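Local coordinates for protein putative esterase (Bacteroides intestinalis DSM 17393, PDB 5VOL) that acts as a ferulic acid esterase of carbohydrate esterase family 1, hydrolysing ester-linked ferulate on arabinoxylan, and binds calcium, at residues V59-H65 against W254-H258; V69-L73 against L261-P266. Numbering follows the deposited sequence.

Contact 1 of 2, residues V59-H65 against W254-H258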
loop_
_atom_site.group_PDB
_atom_site.type_symbol
_atom_site.label_atom_id
_atom_site.label_comp_id
_atom_site.label_asym_id
_atom_site.label_seq_id
_atom_site.Cartn_x
_atom_site.Cartn_y
_atom_site.Cartn_z
ATOM N N VAL C 59 2.334 -2.217 25.967
ATOM C CA VAL C 59 2.898 -2.762 24.738
ATOM C C VAL C 59 2.427 -1.999 23.477
ATOM O O VAL C 59 3.209 -1.810 22.549
ATOM C CB VAL C 59 2.573 -4.265 24.591
ATOM C CG1 VAL C 59 1.095 -4.494 24.358
ATOM C CG2 VAL C 59 3.401 -4.878 23.472
ATOM N N TRP C 60 1.174 -1.550 23.450
ATOM C CA TRP C 60 0.656 -0.831 22.284
ATOM C C TRP C 60 1.402 0.492 22.077
ATOM O O TRP C 60 1.659 0.890 20.941
ATOM C CB TRP C 60 -0.859 -0.601 22.412
ATOM C CG TRP C 60 -1.664 -1.697 21.756
ATOM C CD1 TRP C 60 -2.453 -2.620 22.373
ATOM C CD2 TRP C 60 -1.710 -2.004 20.350
ATOM N NE1 TRP C 60 -3.006 -3.470 21.440
ATOM C CE2 TRP C 60 -2.559 -3.114 20.192
ATOM C CE3 TRP C 60 -1.108 -1.444 19.213
ATOM C CZ2 TRP C 60 -2.834 -3.671 18.940
ATOM C CZ3 TRP C 60 -1.384 -1.994 17.966
ATOM C CH2 TRP C 60 -2.238 -3.097 17.841
ATOM N N ALA C 61 1.783 1.161 23.160
ATOM C CA ALA C 61 2.581 2.369 23.030
ATOM C C ALA C 61 4.049 2.052 22.717
ATOM O O ALA C 61 4.661 2.700 21.874
ATOM C CB ALA C 61 2.483 3.221 24.297
ATOM N N GLU C 62 4.613 1.052 23.380
ATOM C CA GLU C 62 6.050 0.799 23.279
ATOM C C GLU C 62 6.453 0.055 22.013
ATOM O O GLU C 62 7.479 0.360 21.424
ATOM C CB GLU C 62 6.536 0.017 24.509
ATOM C CG GLU C 62 6.199 0.732 25.790
ATOM C CD GLU C 62 6.909 0.157 27.001
ATOM O OE1 GLU C 62 7.423 -0.976 26.913
ATOM O OE2 GLU C 62 6.938 0.850 28.039
ATOM N N ARG C 63 5.665 -0.927 21.598
ATOM C CA ARG C 63 5.992 -1.696 20.400
ATOM C C ARG C 63 5.020 -1.377 19.249
ATOM O O ARG C 63 5.378 -1.489 18.077
ATOM C CB ARG C 63 5.992 -3.202 20.706
ATOM C CG ARG C 63 6.303 -4.100 19.484
ATOM C CD ARG C 63 7.701 -3.820 18.892
ATOM N NE ARG C 63 7.978 -4.558 17.649
ATOM C CZ ARG C 63 7.635 -4.154 16.421
ATOM N NH1 ARG C 63 6.980 -3.016 16.235
ATOM N NH2 ARG C 63 7.957 -4.892 15.363
ATOM N N GLY C 64 3.790 -1.011 19.590
ATOM C CA GLY C 64 2.800 -0.633 18.597
ATOM C C GLY C 64 3.071 0.763 18.073
ATOM O O GLY C 64 2.608 1.114 16.993
ATOM N N HIS C 65 3.841 1.539 18.829
ATOM C CA HIS C 65 4.122 2.945 18.509
ATOM C C HIS C 65 2.850 3.754 18.238
ATOM O O HIS C 65 2.805 4.562 17.292
ATOM C CB HIS C 65 5.079 3.044 17.305
ATOM C CG HIS C 65 6.355 2.283 17.497
ATOM N ND1 HIS C 65 7.268 2.595 18.484
ATOM C CD2 HIS C 65 6.862 1.206 16.846
ATOM C CE1 HIS C 65 8.280 1.751 18.430
ATOM N NE2 HIS C 65 8.060 0.900 17.442
ATOM N N TRP C 254 4.332 -8.547 15.952
ATOM C CA TRP C 254 4.079 -7.122 16.134
ATOM C C TRP C 254 4.212 -6.298 14.857
ATOM O O TRP C 254 3.654 -5.199 14.775
ATOM C CB TRP C 254 4.981 -6.558 17.240
ATOM C CG TRP C 254 4.226 -6.630 18.524
ATOM C CD1 TRP C 254 4.325 -7.598 19.487
ATOM C CD2 TRP C 254 3.175 -5.745 18.950
ATOM N NE1 TRP C 254 3.422 -7.352 20.498
ATOM C CE2 TRP C 254 2.703 -6.223 20.188
ATOM C CE3 TRP C 254 2.600 -4.582 18.406
ATOM C CZ2 TRP C 254 1.684 -5.580 20.900
ATOM C CZ3 TRP C 254 1.590 -3.942 19.111
ATOM C CH2 TRP C 254 1.140 -4.447 20.350
ATOM N N GLU C 255 4.897 -6.811 13.842
ATOM C CA GLU C 255 4.852 -6.099 12.566
ATOM C C GLU C 255 3.434 -6.156 12.021
ATOM O O GLU C 255 2.957 -5.198 11.421
ATOM C CB GLU C 255 5.843 -6.673 11.546
ATOM C CG GLU C 255 7.274 -6.200 11.746
ATOM C CD GLU C 255 7.426 -4.689 11.646
ATOM O OE1 GLU C 255 7.270 -4.122 10.533
ATOM O OE2 GLU C 255 7.697 -4.048 12.691
ATOM N N TYR C 256 2.750 -7.277 12.229
ATOM C CA TYR C 256 1.369 -7.388 11.787
ATOM C C TYR C 256 0.443 -6.414 12.543
ATOM O O TYR C 256 -0.465 -5.837 11.961
ATOM C CB TYR C 256 0.842 -8.823 11.954
ATOM C CG TYR C 256 -0.300 -9.111 11.008
ATOM C CD1 TYR C 256 -0.050 -9.491 9.685
ATOM C CD2 TYR C 256 -1.624 -8.965 11.410
ATOM C CE1 TYR C 256 -1.093 -9.736 8.791
ATOM C CE2 TYR C 256 -2.677 -9.207 10.514
ATOM C CZ TYR C 256 -2.398 -9.591 9.209
ATOM O OH TYR C 256 -3.419 -9.844 8.310
ATOM N N TRP C 257 0.687 -6.238 13.835
ATOM C CA TRP C 257 -0.244 -5.501 14.693
ATOM C C TRP C 257 0.037 -4.008 14.602
ATOM O O TRP C 257 -0.886 -3.204 14.578
ATOM C CB TRP C 257 -0.157 -6.020 16.142
ATOM C CG TRP C 257 -0.541 -7.471 16.188
ATOM C CD1 TRP C 257 -1.525 -8.076 15.449
ATOM C CD2 TRP C 257 0.089 -8.519 16.944
ATOM N NE1 TRP C 257 -1.546 -9.424 15.707
ATOM C CE2 TRP C 257 -0.570 -9.722 16.621
ATOM C CE3 TRP C 257 1.141 -8.555 17.860
ATOM C CZ2 TRP C 257 -0.210 -10.955 17.189
ATOM C CZ3 TRP C 257 1.495 -9.784 18.431
ATOM C CH2 TRP C 257 0.822 -10.957 18.093
ATOM N N HIS C 258 1.306 -3.634 14.486
ATOM C CA HIS C 258 1.619 -2.229 14.217
ATOM C C HIS C 258 1.055 -1.760 12.853
ATOM O O HIS C 258 0.422 -0.705 12.750
ATOM C CB HIS C 258 3.134 -2.001 14.267
ATOM C CG HIS C 258 3.578 -0.763 13.555
ATOM N ND1 HIS C 258 4.060 -0.774 12.258
ATOM C CD2 HIS C 258 3.620 0.530 13.952
ATOM C CE1 HIS C 258 4.355 0.454 11.886
ATOM N NE2 HIS C 258 4.105 1.267 12.900
HETATM O O HOH W 1 6.885 -1.621 13.759
#
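Trp254, at the start of helix 254-271, projects its indole toward segment 59-65, held at chi1 -93°, between rotamer wells, so that the six-membered ring reaches across to the other segment. Its edge meets the face of Trp60 in a T-shaped pair, the six-membered centroids 4.9 Å apart and the planes at 76°, with Trp60 CE3 3.7 Å from Trp254 CZ3. Trp60 is itself at chi1 -93°: its CA-to-CB bond points away from segment 254-258, yet the ring returns to it, CH2 ending 3.5 Å from Trp257 O. Over one face of the Trp254 five-membered ring lies Arg63, whose t, p, t side chain brings CG to 3.8 Å from the centroid in a CH-pi contact, and the guanidinium continues past Trp254 CB to Glu255. There Arg63 NH2 forms a salt bridge with Glu255 OE2 at 2.8 Å, and a water links Arg63 NH1 to the same carboxylate oxygen. Asp68 of the second subunit also salt-bridges Arg63 NH2, and Tyr262 OH of the second subunit hydrogen-bonds Glu255 OE1.

In this alpha/beta-hydrolase fold the helix starts just after His252, which with Ser139 and Asp223 has the geometry of a Ser-His-Asp triad, probably the catalytic one; Trp257 turns its ring away to meet His252 edge-to-face and hydrogen-bonds Ser163 through NE1. Gly64 lets the two segments close in, its CA 4.8 Å from that of His258 and 3.6 Å from Trp254 CZ3; a CB here would crowd Trp254 CZ3 and clash with Trp60 O in its own segment. His258, chi1 t, places CD2 3.3 Å from Gly64 O, while its NE2 bonds Glu255 of the second subunit.

Contact 2 of 2, residues V69-L73 against L261-P266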
loop_
_atom_site.group_PDB
_atom_site.type_symbol
_atom_site.label_atom_id
_atom_site.label_comp_id
_atom_site.label_asym_id
_atom_site.label_seq_id
_atom_site.Cartn_x
_atom_site.Cartn_y
_atom_site.Cartn_z
ATOM N N VAL C 69 2.030 6.651 15.179
ATOM C CA VAL C 69 1.056 6.386 14.132
ATOM C C VAL C 69 -0.072 7.424 14.190
ATOM O O VAL C 69 -0.464 7.969 13.156
ATOM C CB VAL C 69 0.468 4.968 14.236
ATOM C CG1 VAL C 69 -0.618 4.764 13.181
ATOM C CG2 VAL C 69 1.569 3.915 14.076
ATOM N N MET C 70 -0.582 7.715 15.392
ATOM C CA MET C 70 -1.604 8.750 15.518
ATOM C C MET C 70 -1.110 10.128 15.066
ATOM O O MET C 70 -1.845 10.858 14.399
ATOM C CB MET C 70 -2.124 8.835 16.959
ATOM C CG MET C 70 -3.219 7.831 17.287
ATOM S SD MET C 70 -4.758 8.149 16.397
ATOM C CE MET C 70 -5.347 9.623 17.237
ATOM N N ASP C 71 0.111 10.499 15.431
ATOM C CA ASP C 71 0.635 11.803 15.043
ATOM C C ASP C 71 0.670 11.950 13.514
ATOM O O ASP C 71 0.326 13.002 12.985
ATOM C CB ASP C 71 2.028 12.026 15.622
ATOM C CG ASP C 71 2.004 12.296 17.126
ATOM O OD1 ASP C 71 0.917 12.593 17.670
ATOM O OD2 ASP C 71 3.082 12.209 17.748
ATOM N N ARG C 72 1.066 10.879 12.823
ATOM C CA ARG C 72 0.995 10.816 11.364
ATOM C C ARG C 72 -0.451 10.922 10.849
ATOM O O ARG C 72 -0.767 11.785 10.017
ATOM C CB ARG C 72 1.656 9.516 10.860
ATOM C CG ARG C 72 1.450 9.242 9.373
ATOM C CD ARG C 72 2.476 10.001 8.519
ATOM N NE ARG C 72 3.798 9.369 8.494
ATOM C CZ ARG C 72 4.861 9.806 9.163
ATOM N NH1 ARG C 72 6.021 9.168 9.054
ATOM N NH2 ARG C 72 4.781 10.886 9.929
ATOM N N LEU C 73 -1.341 10.062 11.337
ATOM C CA LEU C 73 -2.673 9.984 10.761
ATOM C C LEU C 73 -3.558 11.172 11.169
ATOM O O LEU C 73 -4.456 11.568 10.421
ATOM C CB LEU C 73 -3.330 8.650 11.135
ATOM C CG LEU C 73 -2.594 7.441 10.531
ATOM C CD1 LEU C 73 -3.259 6.119 10.869
ATOM C CD2 LEU C 73 -2.442 7.581 9.013
ATOM N N LEU C 261 -2.662 -1.010 12.707
ATOM C CA LEU C 261 -3.106 0.309 13.165
ATOM C C LEU C 261 -3.412 1.264 12.033
ATOM O O LEU C 261 -4.305 2.097 12.149
ATOM C CB LEU C 261 -2.051 0.952 14.061
ATOM C CG LEU C 261 -2.035 0.505 15.512
ATOM C CD1 LEU C 261 -0.925 1.253 16.228
ATOM C CD2 LEU C 261 -3.392 0.806 16.164
ATOM N N TYR C 262 -2.648 1.159 10.946
ATOM C CA TYR C 262 -2.823 2.043 9.808
ATOM C C TYR C 262 -4.132 1.773 9.073
ATOM O O TYR C 262 -4.613 2.619 8.319
ATOM C CB TYR C 262 -1.620 1.924 8.851
ATOM C CG TYR C 262 -0.425 2.739 9.309
ATOM C CD1 TYR C 262 -0.307 4.072 8.948
ATOM C CD2 TYR C 262 0.571 2.185 10.121
ATOM C CE1 TYR C 262 0.763 4.835 9.355
ATOM C CE2 TYR C 262 1.659 2.947 10.545
ATOM C CZ TYR C 262 1.741 4.276 10.147
ATOM O OH TYR C 262 2.791 5.068 10.532
ATOM N N GLN C 263 -4.729 0.611 9.300
ATOM C CA GLN C 263 -6.079 0.354 8.791
ATOM C C GLN C 263 -7.138 0.605 9.869
ATOM O O GLN C 263 -8.237 1.125 9.591
ATOM C CB GLN C 263 -6.179 -1.077 8.266
ATOM C CG GLN C 263 -5.436 -1.248 6.951
ATOM C CD GLN C 263 -4.866 -2.643 6.748
ATOM O OE1 GLN C 263 -3.937 -2.823 5.955
ATOM N NE2 GLN C 263 -5.424 -3.643 7.451
ATOM N N CYS C 264 -6.798 0.235 11.100
ATOM C CA CYS C 264 -7.729 0.336 12.228
ATOM C C CYS C 264 -8.108 1.769 12.567
ATOM O O CYS C 264 -9.278 2.076 12.723
ATOM C CB CYS C 264 -7.133 -0.334 13.469
ATOM S SG CYS C 264 -8.177 -0.237 14.948
ATOM N N LEU C 265 -7.122 2.645 12.696
ATOM C CA LEU C 265 -7.416 4.002 13.135
ATOM C C LEU C 265 -8.261 4.793 12.121
ATOM O O LEU C 265 -9.236 5.464 12.512
ATOM C CB LEU C 265 -6.114 4.728 13.463
ATOM C CG LEU C 265 -5.404 4.083 14.673
ATOM C CD1 LEU C 265 -4.035 4.714 14.883
ATOM C CD2 LEU C 265 -6.279 4.204 15.947
ATOM N N PRO C 266 -7.932 4.701 10.821
ATOM C CA PRO C 266 -8.848 5.352 9.861
ATOM C C PRO C 266 -10.231 4.705 9.815
ATOM O O PRO C 266 -11.224 5.396 9.589
ATOM C CB PRO C 266 -8.126 5.191 8.501
ATOM C CG PRO C 266 -6.656 5.125 8.867
ATOM C CD PRO C 266 -6.643 4.332 10.205
#
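Val69 lies over one face of the Tyr262 ring, its CG1 3.9 Å from the ring centroid and only 11° off the normal, a clear CH-pi contact. Two helices of the alpha/beta-hydrolase fold pack here, 66-76 and the C-terminal 254-271; their local axes pass 10.7 Å apart and cross at -57°, and no hydrogen bond joins the two segments. Val69, chi1 t, spreads its methyls: CG1 also reaches Leu265 CD1 at 3.8 Å and Leu261 CB at 4.2 Å, while CG2 lies 3.7 Å from Tyr262 CE2. One turn on, Leu73 points its CB toward the partner helix and places CD1 among Tyr262, Leu265 and Pro266. Helix 261-266 is kinked, and proline at 266 has no amide hydrogen to give to the turn before; its ring instead offers apolar surface to Leu73.

On the sheet side, Met70 and Leu265 both touch Ile84 of strand 83-87, so this edge of the contact settles on the central sheet. Towards the second subunit, Tyr262 sends OH to Glu255 of that subunit in a hydrogen bond, and Arg72, whose CG is 4.5 Å from Tyr262 CE1, forms a salt bridge with Asp253 of the second subunit. Chi1 and chi2 of Met70, both m, set SD 3.8 Å from Leu265 CD1, and Leu73 CD1 approaches Pro266 CD to 3.9 Å.

In the fold
Contacts 1 and 2 lie on the same side of the chain's centre, their centres about 12 Å apart. Along the chain their segments alternate: 59-65, 69-73, then 254-258 and 261-266. Helices 59-62 and 66-76, which follow strand 46-50, thus meet successive turns of the single helix 254-271, fastening the chain's last helix to its early part across nearly 190 residues. The contacts merge where Leu261 touches Trp60 and Gly64, with Trp60 CZ3 3.6 Å from Leu261 CG. Both also reach the second subunit, where Glu255 of one chain meets Tyr262 and His258 of the other, so the helices that pack together within the subunit also contribute to the interface with the second subunit.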